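Local atomic coordinates of LPXTG cell wall surface protein (Streptococcus gordonii, PDB entry 7AVK), a protein that probably acts as a cell-wall-anchored adhesin in which tandem SHIRT domains, one of them described here, set how far its binding region projects from the bacterial surface. Residues E8-T13 with K74-W79. Numbering follows the deposited sequence.
Sequences EFVSGT and KFVGTW
Trp79 points the edge of its indole into one face of the Phe9 ring, an edge-to-face pair with planes at 71°. NE1 of Trp79 sits 3.2 Å above the phenyl plane, over its centre, nearly equidistant from all six Phe9 carbons, so the polar N-H edge lies against the pi cloud. CD1 on one side of NE1, and CE2 with CZ2 on the other, reach the phenyl as well, Trp79 CD1 coming 3.9 Å from Phe9 CG. The Phe9 ring lies beside Gly77, which offers no side chain on this face of the sheet. Phe58 and Trp56 meet the indole, while Leu18, Leu26 and Tyr61 touch Phe9.

On the opposite face of the sheet, Val10 lies alongside Val76 and Thr78: CG2 of Val10 touches CG1 of Val76 at 4.0 Å and OG1 of Thr78 at 3.5 Å. Thr78 CG2 also rests on Gly12 CA. Farther along, a bend at chi3 (-66°) turns CE of Lys74 toward Glu8, and NZ, extended beyond it, reaches Glu8 OE1 at 3.0 Å. In the Glu8 conformer described here, this salt bridge is made on the anti side of the carboxylate and well out of its plane.

Five backbone hydrogen bonds join the two segments, the last from Gly12 N, just past the strand, to Trp79 O at 2.8 Å. Where the strand ends, Ser11 OG accepts from Thr13 N in an ST turn and also bonds Lys16 O. The sheet is mixed and five-stranded, of order 2-1-5-4-3; its first and last strands pair parallel in the middle, a pairing also found in ubiquitin-like folds, the clan of this SHIRT domain.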
loop_
_atom_site.group_PDB
_atom_site.type_symbol
_atom_site.label_atom_id
_atom_site.label_comp_id
_atom_site.label_asym_id
_atom_site.label_seq_id
_atom_site.Cartn_x
_atom_site.Cartn_y
_atom_site.Cartn_z
ATOM N N GLU A 8 2.905 0.315 -2.813
ATOM C CA GLU A 8 4.047 0.919 -2.161
ATOM C C GLU A 8 3.577 1.460 -0.828
ATOM O O GLU A 8 2.480 2.017 -0.751
ATOM C CB GLU A 8 4.632 2.057 -3.021
ATOM C CG GLU A 8 5.842 2.739 -2.333
ATOM C CD GLU A 8 6.544 3.783 -3.106
ATOM O OE1 GLU A 8 6.163 4.189 -4.221
ATOM O OE2 GLU A 8 7.482 4.426 -2.537
ATOM N N PHE A 9 4.419 1.334 0.218
ATOM C CA PHE A 9 4.152 1.965 1.493
ATOM C C PHE A 9 5.077 3.156 1.711
ATOM O O PHE A 9 6.243 3.103 1.343
ATOM C CB PHE A 9 4.357 0.988 2.661
ATOM C CG PHE A 9 3.344 -0.135 2.780
ATOM C CD1 PHE A 9 2.068 -0.089 2.264
ATOM C CD2 PHE A 9 3.697 -1.254 3.529
ATOM C CE1 PHE A 9 1.171 -1.129 2.478
ATOM C CE2 PHE A 9 2.821 -2.264 3.775
ATOM C CZ PHE A 9 1.560 -2.208 3.269
ATOM N N VAL A 10 4.537 4.178 2.363
ATOM C CA VAL A 10 5.288 5.333 2.840
ATOM C C VAL A 10 4.942 5.577 4.296
ATOM O O VAL A 10 3.873 5.201 4.789
ATOM C CB VAL A 10 4.990 6.603 2.008
ATOM C CG1 VAL A 10 5.428 6.393 0.544
ATOM C CG2 VAL A 10 3.568 7.047 2.099
ATOM N N SER A 11 5.871 6.236 4.980
ATOM C CA SER A 11 5.606 6.779 6.302
ATOM C C SER A 11 4.920 8.145 6.183
ATOM O O SER A 11 5.402 9.042 5.483
ATOM C CB SER A 11 6.903 6.974 7.062
ATOM O OG SER A 11 6.617 7.680 8.256
ATOM N N GLY A 12 3.811 8.301 6.885
ATOM C CA GLY A 12 3.144 9.580 7.016
ATOM C C GLY A 12 3.685 10.444 8.125
ATOM O O GLY A 12 3.149 11.533 8.350
ATOM N N THR A 13 4.718 9.986 8.827
ATOM C CA THR A 13 5.263 10.667 9.997
ATOM C C THR A 13 6.618 11.226 9.599
ATOM O O THR A 13 7.592 10.459 9.444
ATOM C CB THR A 13 5.392 9.701 11.169
ATOM O OG1 THR A 13 4.095 9.211 11.515
ATOM C CG2 THR A 13 6.065 10.358 12.347
ATOM N N LYS A 74 -0.243 2.036 -9.520
ATOM C CA LYS A 74 0.404 1.962 -8.220
ATOM C C LYS A 74 -0.526 2.544 -7.165
ATOM O O LYS A 74 -0.996 3.682 -7.288
ATOM C CB LYS A 74 1.739 2.712 -8.189
ATOM C CG LYS A 74 2.399 2.659 -6.812
ATOM C CD LYS A 74 3.735 3.416 -6.644
ATOM C CE LYS A 74 4.844 2.797 -7.468
ATOM N NZ LYS A 74 6.130 3.433 -7.161
ATOM N N PHE A 75 -0.737 1.780 -6.099
ATOM C CA PHE A 75 -1.435 2.262 -4.911
ATOM C C PHE A 75 -0.395 2.523 -3.822
ATOM O O PHE A 75 0.415 1.654 -3.516
ATOM C CB PHE A 75 -2.414 1.183 -4.425
ATOM C CG PHE A 75 -3.536 0.945 -5.381
ATOM C CD1 PHE A 75 -4.564 1.886 -5.503
ATOM C CD2 PHE A 75 -3.614 -0.230 -6.119
ATOM C CE1 PHE A 75 -5.651 1.686 -6.385
ATOM C CE2 PHE A 75 -4.723 -0.453 -6.978
ATOM C CZ PHE A 75 -5.704 0.521 -7.115
ATOM N N VAL A 76 -0.457 3.728 -3.241
ATOM C CA VAL A 76 0.481 4.162 -2.192
ATOM C C VAL A 76 -0.274 4.161 -0.873
ATOM O O VAL A 76 -1.294 4.856 -0.722
ATOM C CB VAL A 76 1.042 5.544 -2.510
ATOM C CG1 VAL A 76 1.941 6.005 -1.359
ATOM C CG2 VAL A 76 1.818 5.514 -3.834
ATOM N N GLY A 77 0.213 3.362 0.074
ATOM C CA GLY A 77 -0.398 3.228 1.383
ATOM C C GLY A 77 0.452 3.931 2.434
ATOM O O GLY A 77 1.650 3.727 2.500
ATOM N N THR A 78 -0.177 4.734 3.322
ATOM C CA THR A 78 0.489 5.543 4.308
ATOM C C THR A 78 0.290 4.911 5.684
ATOM O O THR A 78 -0.863 4.573 6.044
ATOM C CB THR A 78 -0.092 6.953 4.311
ATOM O OG1 THR A 78 0.189 7.547 3.045
ATOM C CG2 THR A 78 0.498 7.805 5.404
ATOM N N TRP A 79 1.402 4.798 6.412
ATOM C CA TRP A 79 1.400 4.315 7.808
ATOM C C TRP A 79 1.714 5.539 8.651
ATOM O O TRP A 79 2.583 6.229 8.304
ATOM C CB TRP A 79 2.381 3.170 7.985
ATOM C CG TRP A 79 1.978 1.901 7.316
ATOM C CD1 TRP A 79 2.077 1.599 5.992
ATOM C CD2 TRP A 79 1.439 0.738 7.965
ATOM N NE1 TRP A 79 1.636 0.324 5.777
ATOM C CE2 TRP A 79 1.241 -0.231 6.964
ATOM C CE3 TRP A 79 1.122 0.420 9.288
ATOM C CZ2 TRP A 79 0.718 -1.491 7.244
ATOM C CZ3 TRP A 79 0.613 -0.825 9.569
ATOM C CH2 TRP A 79 0.414 -1.763 8.558
#